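Local atomic coordinates of cell wall binding protein cwp8 (Peptoclostridium difficile, PDB entry 5J6Q), a protein that is probably anchored to the Clostridium difficile cell wall through its three CWB2 modules, as expected of an S-layer-associated surface protein. Residues 324-329 and 442-447; 404-409 and 450-455; 417-422 and 457-462; 464-469 and 476-481; 491-496 and 503-508. All blocks are in the same frame, centred on the assembly; numbering follows the deposited sequence.

All five contacts involve the four-stranded parallel sheet 444-447, 418-423, 463-467, 491-493 or the helices that pack on it. Interactions 3 and 4 lie on one face of the sheet, under helices 453-459 and 475-484, and are buried and almost wholly apolar between segments. Interactions 2 and 3 share helix 453-459. Interaction 1 is also buried, but it sits at the outer edge strand 444-447, adds a bridging water and joins two CWB2 ranges. Interaction 2 is partly buried, with a polar helix cap on its exposed side. Interaction 5, at the other edge strand, is the most polar: exposed lysines cover a buried leucine.

Interaction 1 (324-329 and 442-447); sequences DGLASA and APIIVT
Ile444 turns CG1 away from its own carbonyl carbon (chi1 -74°) and then runs on almost straight (chi2 167°), which carries CD1 to the end of helix 322-327. Leu326 has the less usual first torsion, with CG held between the backbone N and the carbonyl carbon (chi1 72°). Its CD1 thereby reaches Ile444 CG2 at 3.9 Å, and the two side chains cross at about a right angle. The tip of the isoleucine lies against backbone as well as side chain. Ile444 CD1 is 3.5 Å from Leu326 O and 4.1 Å from Ala327 CA. Leu326 O is also bonded to Ser434 OG. The small side chain of Ala327 lets the strand come close: the CA atoms of Ala327 and Ile444 are 5.4 Å apart.

No direct hydrogen bond joins the segments. One water does so instead. It donates to Ala327 O at 2.7 Å and accepts from Ile444 N at 2.9 Å. Strand 444-447 is an edge strand of its sheet. Ile445 pairs with Phe420 on the inner side, so the N-H of Ile444 faces the outer edge. Further along that edge, Val446 N is bonded to Ser405 OG of helix 401-410.

Helix 322-327 falls in one CWB2 range and strand 444-447 in the next, so this contact probably helps to join two CWB2 modules. The helix-end carbonyl Ala327 O and the edge-strand Ile444 N, both of buried residues, satisfy each other through water, while apolar carbons fill the contact beside them.

Interaction 2 (404-409 and 450-455); sequences TSLEIA and ELDANA
Leu406 reaches from helix 401-410 to the first turn of helix 453-459 and lays one methyl on its backbone. Leu406 CD2 is 3.5 Å from Ala455 CA and 3.7 Å from Ala455 CB, so the alanine is met at both its main chain and its methyl. The same methyl borders the carbonyl carbon of Asn454. The other branch points toward the solvent-facing side, where Leu406 CD1 is 4.3 Å from Asp452 OD1. The first torsion explains this reach: CG stands opposite the carbonyl carbon (chi1 -53°), beside the backbone N.

The next shell fixes the helix start that Leu406 touches. Asp452 is the N-cap residue. Its OD1 accepts two hydrogen bonds from Asn454. The backbone bond, Asn454 N to Asp452 OD1, measures 2.9 Å and approaches from above the carboxylate plane. The side-chain bond, Asn454 ND2 to Asp452 OD1, is 3.2 Å long. It uses the syn lone pair and lies close to the plane of the amide.

Behind Leu406 stands Ile445 of strand 444-447, which its side chain also touches. One turn on, Ala409 touches both Ile445 and Leu458. Helix 401-410 flanks the outer edge of strand 444-447 while helix 453-459 covers its face, and Leu406 bridges the two near Ile445, in the layered alpha/beta build of this CWB2 region.

The chemistry is divided. Leucine and alanine make the buried part, and a solvent-exposed carboxylate and amide make the exposed border. A carboxylate at a helix N terminus probably gains from the local N-H groups, which would favour its charged form.

Interaction 3 (417-422 and 457-462); sequences KTAFVV and KLLKGK
Leu459 packs on Ala419 and Val421 where helix 453-459 covers a strand of the parallel alpha/beta sheet. This helix links strands 444-447 and 463-467 in a beta-alpha-beta crossover, and strand 418-423 lies between those two in the sheet. The helix thus passes over the strand it touches here.

Along 457-462, Leu458 comes first to matter, through its carbonyl oxygen, which takes a bond from Lys462 further on. Leu459 follows and carries the apolar contact. Its CG stands opposite its carbonyl carbon (chi1 -47°), and the two methyls then divide between two strand residues. Leu459 CD2 meets Ala419 CB at 3.5 Å, closer than usual for two carbons. Leu459 CD1 meets Val421 CG2 at 4.0 Å, with the side chains crossing at a slant. Ala419 and Val421 alternate with Phe420, so both turn their side chains to the helix. Leu459 also touches Ile445 and Leu464 of the neighbouring strands.

The chain leaves the helix at Lys460. A type II turn runs from Leu459 to Lys462, closed by the 3.1 Å bond from Lys462 N to Leu459 O. Gly461 has backbone angles (phi 119°) at which a side chain would strike the preceding carbonyl oxygen.

Lys462 lies beside the start of the strand. Its CB lies 4.2 Å from Lys417 O, while Lys417 NZ forms a salt bridge with Glu463. The bent chain of Lys462 folds back toward the end of the helix, and its NZ donates to Leu458 O at 3.1 Å, in the carbonyl plane.

Interaction 4 (464-469 and 476-481); sequences LEIVGG and EVEDKL
Strand 464-467 and helix 476-481 run nearly antiparallel, with their axes 10.2 Å apart at closest approach and 168° between their directions. Leu464 and Ile466, two residues apart on the strand, both face the helix, and Leu481 packs against each of them. Leu464 CD1 meets Leu481 CG at 3.8 Å, and these two side chains cross at about a right angle. Leu481 CD2 reaches past to Ile466 CD1, also at 3.8 Å, and lies as near to Ile466 CG1. Leu481 also touches Val421 and Leu451. Leu481 is poorly ordered, so its exact pose is less certain.

Ile466 extends its long branch fully (chi2 -173°), which brings CD1 to the turn before Leu481. There Ile466 CD1 touches Glu478 CG at 3.7 Å. Only the aliphatic part of the glutamate is used, and it runs across the isoleucine. The carboxylate goes on to Arg492 of strand 491-493, where Glu478 OE1 forms a salt bridge with NH1. That pairing should help to keep the glutamate stem over Ile466.

Glu465, between the two strand residues, points to the opposite face of the sheet. This is the packing of a beta-alpha-beta unit: strand 463-467, helix 475-484 and strand 491-493, with the helix lying over its own first strand in the parallel sheet of a CWB2 region.

Interaction 5 (491-496 and 503-508); sequences ERLAGE and AKVINK
Leu493 fits between side chains of helix 498-509 and meets each from a different direction. It crosses Val505 at about a right angle, with Leu493 CD2 3.6 Å from Val505 CA and 3.7 Å from Val505 CG2. Lys504 slides past it the opposite way, bringing Lys504 CB to 4.1 Å from Leu493 CG. Lys508 slants across the other branch, and Leu493 CD1 touches Lys508 CD at 3.7 Å. The two lysines thus cover the leucine with their aliphatic stems.

Lys504 bends at its third torsion (144°) and runs on to the backbone. Its NZ donates to Ala494 O at 3.1 Å, from well above the carbonyl plane.

Strand 491-493 is an edge strand of the parallel alpha/beta sheet. Its residues alternate: Glu491 and Leu493 face helix 498-509, while Arg492 turns to the other face, where its NH2 bonds Gly468 O. The far side of helix 498-509 packs on helix 556-565, where Ala503 and Ile506 touch Val561.

Glu491 and Lys508 approach from opposite directions. Glu491 is extended, with CG opposite its backbone N (chi1 -173°), and Lys508 bends only near its tip. The salt bridge between Glu491 OE2 and Lys508 NZ is modelled at 2.5 Å. Glu491 is poorly ordered, so that short length is doubtful. Lys508 NZ also forms a long, weak ion pair with Glu465 OE2.

Interaction 1 (324-329 and 442-447)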
# COMPACT_ATOMS: atom_id res chain seq x y z
N ASP A 324 -24.84 5.37 -26.09
CA ASP A 324 -25.85 5.99 -25.25
C ASP A 324 -25.15 6.55 -24.03
O ASP A 324 -25.50 7.63 -23.55
CB ASP A 324 -26.89 4.94 -24.80
CG ASP A 324 -27.50 4.13 -25.93
OD1 ASP A 324 -27.49 4.61 -27.08
OD2 ASP A 324 -27.99 3.00 -25.65
N GLY A 325 -24.17 5.79 -23.52
CA GLY A 325 -23.44 6.25 -22.36
C GLY A 325 -22.63 7.52 -22.57
O GLY A 325 -22.74 8.44 -21.78
N LEU A 326 -21.80 7.59 -23.63
CA LEU A 326 -20.96 8.79 -23.79
C LEU A 326 -21.85 9.98 -24.04
O LEU A 326 -21.59 11.06 -23.51
CB LEU A 326 -19.90 8.58 -24.92
CG LEU A 326 -20.40 8.57 -26.37
CD1 LEU A 326 -20.51 9.99 -26.91
CD2 LEU A 326 -19.38 7.83 -27.25
N ALA A 327 -22.96 9.76 -24.85
CA ALA A 327 -23.94 10.85 -25.08
C ALA A 327 -24.64 11.22 -23.75
O ALA A 327 -25.10 12.36 -23.59
CB ALA A 327 -24.98 10.39 -26.10
N SER A 328 -24.72 10.28 -22.76
CA SER A 328 -25.37 10.61 -21.48
C SER A 328 -24.58 11.50 -20.52
O SER A 328 -25.11 11.78 -19.42
CB SER A 328 -25.72 9.34 -20.75
OG SER A 328 -26.64 8.61 -21.54
N ALA A 329 -23.38 11.96 -20.90
CA ALA A 329 -22.56 12.71 -19.95
C ALA A 329 -23.13 14.06 -19.58
O ALA A 329 -23.10 14.33 -18.37
CB ALA A 329 -21.13 12.90 -20.50
N ALA A 442 -23.65 20.90 -23.35
CA ALA A 442 -23.63 20.64 -24.79
C ALA A 442 -24.09 19.25 -25.15
O ALA A 442 -23.58 18.25 -24.62
CB ALA A 442 -22.23 20.86 -25.32
N PRO A 443 -25.12 19.12 -26.00
CA PRO A 443 -25.56 17.79 -26.38
C PRO A 443 -24.54 17.15 -27.31
O PRO A 443 -23.71 17.82 -27.95
CB PRO A 443 -26.92 18.03 -27.05
CG PRO A 443 -26.91 19.49 -27.41
CD PRO A 443 -26.12 20.14 -26.36
N ILE A 444 -24.65 15.84 -27.44
CA ILE A 444 -23.78 15.12 -28.30
C ILE A 444 -24.73 14.45 -29.22
O ILE A 444 -25.43 13.52 -28.81
CB ILE A 444 -22.93 14.07 -27.51
CG1 ILE A 444 -21.82 14.77 -26.68
CG2 ILE A 444 -22.35 13.08 -28.48
CD1 ILE A 444 -21.20 13.78 -25.65
N ILE A 445 -24.75 14.88 -30.47
CA ILE A 445 -25.69 14.33 -31.40
C ILE A 445 -24.96 13.33 -32.21
O ILE A 445 -23.88 13.63 -32.74
CB ILE A 445 -26.25 15.53 -32.24
CG1 ILE A 445 -26.95 16.58 -31.31
CG2 ILE A 445 -27.20 15.00 -33.30
CD1 ILE A 445 -28.10 15.94 -30.46
N VAL A 446 -25.52 12.17 -32.31
CA VAL A 446 -24.96 11.06 -33.05
C VAL A 446 -25.75 11.03 -34.38
O VAL A 446 -26.98 11.06 -34.32
CB VAL A 446 -25.20 9.80 -32.23
CG1 VAL A 446 -24.66 8.57 -32.95
CG2 VAL A 446 -24.57 9.93 -30.85
N THR A 447 -25.05 10.92 -35.56
CA THR A 447 -25.76 10.94 -36.83
C THR A 447 -25.28 9.85 -37.80
O THR A 447 -24.14 9.35 -37.72
CB THR A 447 -25.62 12.35 -37.47
OG1 THR A 447 -26.49 12.43 -38.62
CG2 THR A 447 -24.18 12.66 -37.90
O HOH W 1 -25.73 14.40 -25.22

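Interaction 2 (404-409 and 450-455)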
# COMPACT_ATOMS: atom_id res chain seq x y z
N THR A 404 -31.90 7.77 -30.02
CA THR A 404 -31.73 7.92 -28.60
C THR A 404 -30.96 9.20 -28.29
O THR A 404 -31.35 9.91 -27.37
CB THR A 404 -31.09 6.67 -28.08
OG1 THR A 404 -32.06 5.62 -28.32
CG2 THR A 404 -30.70 6.78 -26.58
N SER A 405 -29.94 9.56 -29.10
CA SER A 405 -29.17 10.74 -28.76
C SER A 405 -30.05 11.95 -28.83
O SER A 405 -29.95 12.79 -27.95
CB SER A 405 -27.92 10.86 -29.64
OG SER A 405 -28.12 11.35 -30.96
N LEU A 406 -30.95 12.06 -29.84
CA LEU A 406 -31.85 13.24 -29.87
C LEU A 406 -32.79 13.25 -28.61
O LEU A 406 -33.07 14.30 -28.04
CB LEU A 406 -32.68 13.23 -31.18
CG LEU A 406 -31.80 13.11 -32.43
CD1 LEU A 406 -32.60 12.50 -33.60
CD2 LEU A 406 -31.29 14.48 -32.80
N GLU A 407 -33.26 12.10 -28.16
CA GLU A 407 -34.06 12.07 -26.94
C GLU A 407 -33.24 12.57 -25.74
O GLU A 407 -33.75 13.37 -24.95
CB GLU A 407 -34.56 10.64 -26.69
CG GLU A 407 -35.52 10.17 -27.77
CD GLU A 407 -36.72 11.09 -27.92
OE1 GLU A 407 -37.21 11.24 -29.06
OE2 GLU A 407 -37.18 11.68 -26.91
N ILE A 408 -31.95 12.12 -25.60
CA ILE A 408 -31.09 12.58 -24.49
C ILE A 408 -31.01 14.05 -24.63
O ILE A 408 -31.17 14.82 -23.67
CB ILE A 408 -29.64 12.01 -24.60
CG1 ILE A 408 -29.62 10.53 -24.28
CG2 ILE A 408 -28.70 12.76 -23.70
CD1 ILE A 408 -28.24 9.88 -24.69
N ALA A 409 -30.67 14.44 -25.87
CA ALA A 409 -30.53 15.83 -26.23
C ALA A 409 -31.73 16.66 -25.72
O ALA A 409 -31.53 17.73 -25.14
CB ALA A 409 -30.42 15.96 -27.73
N GLU A 450 -26.72 10.80 -43.15
CA GLU A 450 -27.38 12.08 -43.37
C GLU A 450 -28.12 12.54 -42.11
O GLU A 450 -28.81 11.76 -41.45
CB GLU A 450 -28.34 12.00 -44.57
CG GLU A 450 -29.47 11.00 -44.40
CD GLU A 450 -30.37 10.94 -45.62
OE1 GLU A 450 -31.58 11.22 -45.47
OE2 GLU A 450 -29.87 10.63 -46.72
N LEU A 451 -27.96 13.82 -41.79
CA LEU A 451 -28.58 14.47 -40.64
C LEU A 451 -30.11 14.44 -40.69
O LEU A 451 -30.70 14.84 -41.69
CB LEU A 451 -28.09 15.93 -40.61
CG LEU A 451 -28.37 16.68 -39.32
CD1 LEU A 451 -27.50 16.15 -38.19
CD2 LEU A 451 -28.07 18.15 -39.54
N ASP A 452 -30.73 13.95 -39.62
CA ASP A 452 -32.18 13.86 -39.47
C ASP A 452 -32.77 15.26 -39.29
O ASP A 452 -32.09 16.16 -38.78
CB ASP A 452 -32.53 12.98 -38.26
CG ASP A 452 -34.02 12.75 -38.09
OD1 ASP A 452 -34.64 13.48 -37.29
OD2 ASP A 452 -34.55 11.84 -38.76
N ALA A 453 -34.04 15.45 -39.67
CA ALA A 453 -34.71 16.74 -39.59
C ALA A 453 -34.75 17.26 -38.17
O ALA A 453 -34.50 18.44 -37.93
CB ALA A 453 -36.13 16.62 -40.12
N ASN A 454 -35.05 16.38 -37.21
CA ASN A 454 -35.12 16.79 -35.81
C ASN A 454 -33.75 17.19 -35.29
O ASN A 454 -33.66 18.05 -34.42
CB ASN A 454 -35.70 15.67 -34.96
CG ASN A 454 -37.14 15.39 -35.30
OD1 ASN A 454 -38.04 16.10 -34.84
ND2 ASN A 454 -37.43 14.40 -36.14
N ALA A 455 -32.68 16.57 -35.82
CA ALA A 455 -31.34 16.91 -35.38
C ALA A 455 -31.03 18.35 -35.81
O ALA A 455 -30.48 19.13 -35.04
CB ALA A 455 -30.33 15.96 -36.00

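Interaction 3 (417-422 and 457-462)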
# COMPACT_ATOMS: atom_id res chain seq x y z
N LYS A 417 -25.40 26.82 -25.72
CA LYS A 417 -24.88 27.49 -26.93
C LYS A 417 -23.96 26.59 -27.76
O LYS A 417 -23.47 27.00 -28.82
CB LYS A 417 -24.10 28.75 -26.52
CG LYS A 417 -22.65 28.47 -26.13
CD LYS A 417 -21.68 29.50 -26.70
CE LYS A 417 -21.84 29.66 -28.19
NZ LYS A 417 -20.63 29.21 -28.93
N THR A 418 -23.71 25.38 -27.29
CA THR A 418 -22.83 24.46 -28.00
C THR A 418 -23.45 23.09 -28.15
O THR A 418 -24.26 22.63 -27.33
CB THR A 418 -21.48 24.38 -27.26
OG1 THR A 418 -20.87 23.13 -27.54
CG2 THR A 418 -21.63 24.48 -25.75
N ALA A 419 -23.07 22.43 -29.24
CA ALA A 419 -23.51 21.08 -29.50
C ALA A 419 -22.42 20.35 -30.30
O ALA A 419 -21.67 20.98 -31.05
CB ALA A 419 -24.82 21.08 -30.23
N PHE A 420 -22.32 19.04 -30.11
CA PHE A 420 -21.26 18.24 -30.72
C PHE A 420 -21.85 17.25 -31.65
O PHE A 420 -22.90 16.70 -31.33
CB PHE A 420 -20.48 17.46 -29.63
CG PHE A 420 -19.51 18.37 -28.96
CD1 PHE A 420 -19.77 18.86 -27.69
CD2 PHE A 420 -18.38 18.82 -29.63
CE1 PHE A 420 -18.92 19.78 -27.11
CE2 PHE A 420 -17.53 19.75 -29.04
CZ PHE A 420 -17.80 20.21 -27.79
N VAL A 421 -21.20 16.98 -32.78
CA VAL A 421 -21.74 15.97 -33.72
C VAL A 421 -20.74 14.94 -33.97
O VAL A 421 -19.59 15.24 -34.26
CB VAL A 421 -22.18 16.59 -35.08
CG1 VAL A 421 -22.24 15.51 -36.16
CG2 VAL A 421 -23.54 17.24 -34.92
N VAL A 422 -21.16 13.67 -33.87
CA VAL A 422 -20.23 12.53 -34.00
C VAL A 422 -20.93 11.47 -34.79
O VAL A 422 -22.17 11.52 -34.88
CB VAL A 422 -19.86 12.03 -32.53
CG1 VAL A 422 -19.41 13.23 -31.64
CG2 VAL A 422 -21.06 11.34 -31.87
N LYS A 457 -33.21 20.67 -36.37
CA LYS A 457 -34.08 21.58 -35.62
C LYS A 457 -33.50 21.90 -34.25
O LYS A 457 -33.73 22.99 -33.73
CB LYS A 457 -35.47 20.93 -35.46
CG LYS A 457 -36.49 21.84 -34.79
CD LYS A 457 -37.78 21.09 -34.48
N LEU A 458 -32.75 20.98 -33.66
CA LEU A 458 -32.18 21.20 -32.34
C LEU A 458 -30.89 22.01 -32.42
O LEU A 458 -30.55 22.69 -31.45
CB LEU A 458 -31.89 19.83 -31.70
CG LEU A 458 -31.79 19.84 -30.17
CD1 LEU A 458 -32.93 20.62 -29.55
CD2 LEU A 458 -31.83 18.42 -29.69
N LEU A 459 -30.20 21.96 -33.56
CA LEU A 459 -28.93 22.66 -33.71
C LEU A 459 -29.00 23.94 -34.56
O LEU A 459 -28.02 24.68 -34.63
CB LEU A 459 -27.93 21.67 -34.32
CG LEU A 459 -27.93 20.30 -33.64
CD1 LEU A 459 -26.90 19.39 -34.28
CD2 LEU A 459 -27.61 20.46 -32.17
N LYS A 460 -30.15 24.20 -35.20
CA LYS A 460 -30.31 25.39 -36.03
C LYS A 460 -30.24 26.67 -35.20
O LYS A 460 -31.20 27.01 -34.51
CB LYS A 460 -31.65 25.33 -36.78
CG LYS A 460 -31.86 26.52 -37.71
CD LYS A 460 -33.23 26.49 -38.37
CE LYS A 460 -33.48 27.75 -39.15
NZ LYS A 460 -34.92 27.87 -39.54
N GLY A 461 -29.10 27.36 -35.25
CA GLY A 461 -28.96 28.61 -34.51
C GLY A 461 -27.84 28.54 -33.50
O GLY A 461 -27.32 29.57 -33.06
N LYS A 462 -27.46 27.33 -33.12
CA LYS A 462 -26.40 27.14 -32.14
C LYS A 462 -25.06 26.85 -32.82
O LYS A 462 -25.03 26.46 -33.98
CB LYS A 462 -26.75 25.99 -31.17
CG LYS A 462 -28.24 25.61 -31.18
CD LYS A 462 -28.81 25.54 -29.77
CE LYS A 462 -30.31 25.67 -29.76
NZ LYS A 462 -30.96 24.56 -29.00

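Interaction 4 (464-469 and 476-481)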
# COMPACT_ATOMS: atom_id res chain seq x y z
N LEU A 464 -21.86 24.64 -33.53
CA LEU A 464 -21.59 23.23 -33.58
C LEU A 464 -20.12 22.86 -33.81
O LEU A 464 -19.34 23.62 -34.38
CB LEU A 464 -22.48 22.64 -34.72
CG LEU A 464 -23.97 23.01 -34.59
CD1 LEU A 464 -24.73 22.89 -35.93
CD2 LEU A 464 -24.58 22.09 -33.55
N GLU A 465 -19.74 21.67 -33.36
CA GLU A 465 -18.37 21.16 -33.53
C GLU A 465 -18.49 19.69 -33.89
O GLU A 465 -19.33 18.99 -33.33
CB GLU A 465 -17.54 21.37 -32.24
CG GLU A 465 -16.11 20.86 -32.35
CD GLU A 465 -15.06 21.98 -32.45
OE1 GLU A 465 -14.30 21.96 -33.43
OE2 GLU A 465 -14.98 22.86 -31.57
N ILE A 466 -17.69 19.24 -34.85
CA ILE A 466 -17.71 17.84 -35.25
C ILE A 466 -16.50 17.12 -34.69
O ILE A 466 -15.41 17.69 -34.69
CB ILE A 466 -17.73 17.75 -36.79
CG1 ILE A 466 -18.79 18.71 -37.37
CG2 ILE A 466 -18.03 16.31 -37.17
CD1 ILE A 466 -19.01 18.56 -38.88
N VAL A 467 -16.68 15.86 -34.24
CA VAL A 467 -15.61 15.05 -33.65
C VAL A 467 -15.61 13.72 -34.42
O VAL A 467 -16.53 12.93 -34.30
CB VAL A 467 -15.76 14.85 -32.10
CG1 VAL A 467 -14.59 13.99 -31.56
CG2 VAL A 467 -15.75 16.19 -31.38
N GLY A 468 -14.56 13.49 -35.23
CA GLY A 468 -14.50 12.29 -36.05
C GLY A 468 -14.10 12.72 -37.47
O GLY A 468 -14.31 13.88 -37.85
N GLY A 469 -13.51 11.82 -38.22
CA GLY A 469 -13.11 12.11 -39.60
C GLY A 469 -14.31 12.00 -40.54
O GLY A 469 -15.43 11.70 -40.13
N GLU A 476 -20.98 15.69 -46.17
CA GLU A 476 -22.31 16.16 -46.56
C GLU A 476 -23.04 16.69 -45.31
O GLU A 476 -23.66 17.76 -45.34
CB GLU A 476 -23.13 15.03 -47.21
CG GLU A 476 -22.30 13.78 -47.50
CD GLU A 476 -22.48 13.29 -48.93
OE1 GLU A 476 -22.29 14.11 -49.85
OE2 GLU A 476 -22.80 12.10 -49.11
N VAL A 477 -22.97 15.92 -44.20
CA VAL A 477 -23.58 16.32 -42.93
C VAL A 477 -22.93 17.62 -42.50
O VAL A 477 -23.58 18.53 -42.00
CB VAL A 477 -23.35 15.20 -41.88
CG1 VAL A 477 -23.77 15.67 -40.49
CG2 VAL A 477 -24.13 13.95 -42.27
N GLU A 478 -21.63 17.71 -42.74
CA GLU A 478 -20.86 18.91 -42.44
C GLU A 478 -21.43 20.13 -43.17
O GLU A 478 -21.63 21.17 -42.55
CB GLU A 478 -19.43 18.70 -42.88
CG GLU A 478 -18.52 19.78 -42.37
CD GLU A 478 -17.15 19.68 -42.96
OE1 GLU A 478 -16.82 18.57 -43.47
OE2 GLU A 478 -16.41 20.70 -42.91
N ASP A 479 -21.67 19.99 -44.48
CA ASP A 479 -22.21 21.09 -45.26
C ASP A 479 -23.54 21.57 -44.68
O ASP A 479 -23.75 22.78 -44.57
CB ASP A 479 -22.38 20.66 -46.71
CG ASP A 479 -21.05 20.49 -47.42
OD1 ASP A 479 -20.09 21.23 -47.08
OD2 ASP A 479 -20.96 19.62 -48.29
N LYS A 480 -24.44 20.64 -44.30
CA LYS A 480 -25.73 20.99 -43.71
C LYS A 480 -25.57 21.69 -42.34
O LYS A 480 -26.41 22.50 -41.95
CB LYS A 480 -26.58 19.73 -43.53
N LEU A 481 -24.48 21.39 -41.61
CA LEU A 481 -24.21 21.96 -40.29
C LEU A 481 -23.77 23.40 -40.42
O LEU A 481 -24.27 24.26 -39.70
CB LEU A 481 -23.13 21.15 -39.58
CG LEU A 481 -23.65 20.25 -38.46
CD1 LEU A 481 -24.60 19.21 -39.02
CD2 LEU A 481 -22.48 19.56 -37.80

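Interaction 5 (491-496 and 503-508)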
# COMPACT_ATOMS: atom_id res chain seq x y z
N GLU A 491 -15.95 23.77 -37.06
CA GLU A 491 -14.65 23.11 -37.01
C GLU A 491 -14.84 21.61 -36.78
O GLU A 491 -15.84 21.17 -36.20
CB GLU A 491 -13.80 23.72 -35.87
CG GLU A 491 -12.37 23.23 -35.84
CD GLU A 491 -11.55 23.91 -34.75
OE1 GLU A 491 -10.54 23.33 -34.31
OE2 GLU A 491 -11.93 25.03 -34.33
N ARG A 492 -13.88 20.83 -37.27
CA ARG A 492 -13.84 19.39 -37.13
C ARG A 492 -12.54 19.01 -36.40
O ARG A 492 -11.47 19.44 -36.80
CB ARG A 492 -13.89 18.76 -38.54
CG ARG A 492 -13.47 17.29 -38.60
CD ARG A 492 -13.42 16.78 -40.05
NE ARG A 492 -14.66 16.98 -40.82
CZ ARG A 492 -15.64 16.07 -40.92
NH1 ARG A 492 -16.71 16.32 -41.66
NH2 ARG A 492 -15.54 14.90 -40.29
N LEU A 493 -12.64 18.28 -35.30
CA LEU A 493 -11.49 17.76 -34.55
C LEU A 493 -11.39 16.27 -35.02
O LEU A 493 -12.30 15.51 -34.71
CB LEU A 493 -11.69 17.83 -33.00
CG LEU A 493 -10.97 18.96 -32.28
CD1 LEU A 493 -11.31 20.36 -32.81
CD2 LEU A 493 -11.37 18.89 -30.85
N ALA A 494 -10.32 15.87 -35.74
CA ALA A 494 -10.22 14.53 -36.26
C ALA A 494 -8.78 14.13 -36.45
O ALA A 494 -8.09 14.75 -37.23
CB ALA A 494 -10.95 14.49 -37.62
N GLY A 495 -8.30 13.12 -35.71
CA GLY A 495 -6.95 12.64 -35.92
C GLY A 495 -7.01 11.36 -36.72
O GLY A 495 -8.08 10.82 -36.93
N GLU A 496 -5.87 10.86 -37.16
CA GLU A 496 -5.76 9.62 -37.91
C GLU A 496 -6.33 8.44 -37.10
O GLU A 496 -6.85 7.50 -37.69
CB GLU A 496 -4.26 9.36 -38.20
CG GLU A 496 -3.98 8.01 -38.85
CD GLU A 496 -2.51 7.65 -38.82
OE1 GLU A 496 -2.19 6.51 -38.44
OE2 GLU A 496 -1.67 8.51 -39.18
N ALA A 503 -5.72 13.54 -28.38
CA ALA A 503 -4.77 14.66 -28.28
C ALA A 503 -5.37 15.96 -28.82
O ALA A 503 -5.19 17.00 -28.16
CB ALA A 503 -3.41 14.39 -29.02
N LYS A 504 -6.09 15.98 -30.02
CA LYS A 504 -6.69 17.30 -30.47
C LYS A 504 -7.73 17.89 -29.54
O LYS A 504 -7.75 19.13 -29.38
CB LYS A 504 -7.26 17.18 -31.90
CG LYS A 504 -6.08 16.95 -32.86
CD LYS A 504 -6.48 16.45 -34.27
CE LYS A 504 -5.54 17.07 -35.32
NZ LYS A 504 -6.24 17.11 -36.65
N VAL A 505 -8.62 17.04 -28.89
CA VAL A 505 -9.59 17.61 -27.94
C VAL A 505 -8.84 18.27 -26.76
O VAL A 505 -9.20 19.40 -26.31
CB VAL A 505 -10.46 16.41 -27.45
CG1 VAL A 505 -11.38 16.81 -26.24
CG2 VAL A 505 -11.35 15.97 -28.57
N ILE A 506 -7.81 17.54 -26.24
CA ILE A 506 -7.05 18.05 -25.12
C ILE A 506 -6.34 19.37 -25.55
O ILE A 506 -6.36 20.36 -24.80
CB ILE A 506 -6.01 17.02 -24.57
CG1 ILE A 506 -6.68 15.83 -23.78
CG2 ILE A 506 -5.10 17.81 -23.61
CD1 ILE A 506 -5.84 14.45 -23.86
N ASN A 507 -5.77 19.42 -26.79
CA ASN A 507 -5.04 20.65 -27.18
C ASN A 507 -5.99 21.84 -27.30
O ASN A 507 -5.64 22.96 -27.00
CB ASN A 507 -4.38 20.44 -28.51
CG ASN A 507 -3.50 21.57 -29.07
OD1 ASN A 507 -2.55 22.07 -28.43
ND2 ASN A 507 -3.68 21.95 -30.29
N LYS A 508 -7.18 21.57 -27.71
CA LYS A 508 -8.10 22.65 -27.92
C LYS A 508 -8.80 23.16 -26.69
O LYS A 508 -8.94 24.37 -26.54
CB LYS A 508 -9.17 22.24 -28.93
CG LYS A 508 -10.13 23.43 -29.18
CD LYS A 508 -11.15 23.12 -30.40
CE LYS A 508 -12.14 24.28 -30.46
NZ LYS A 508 -12.21 24.84 -31.82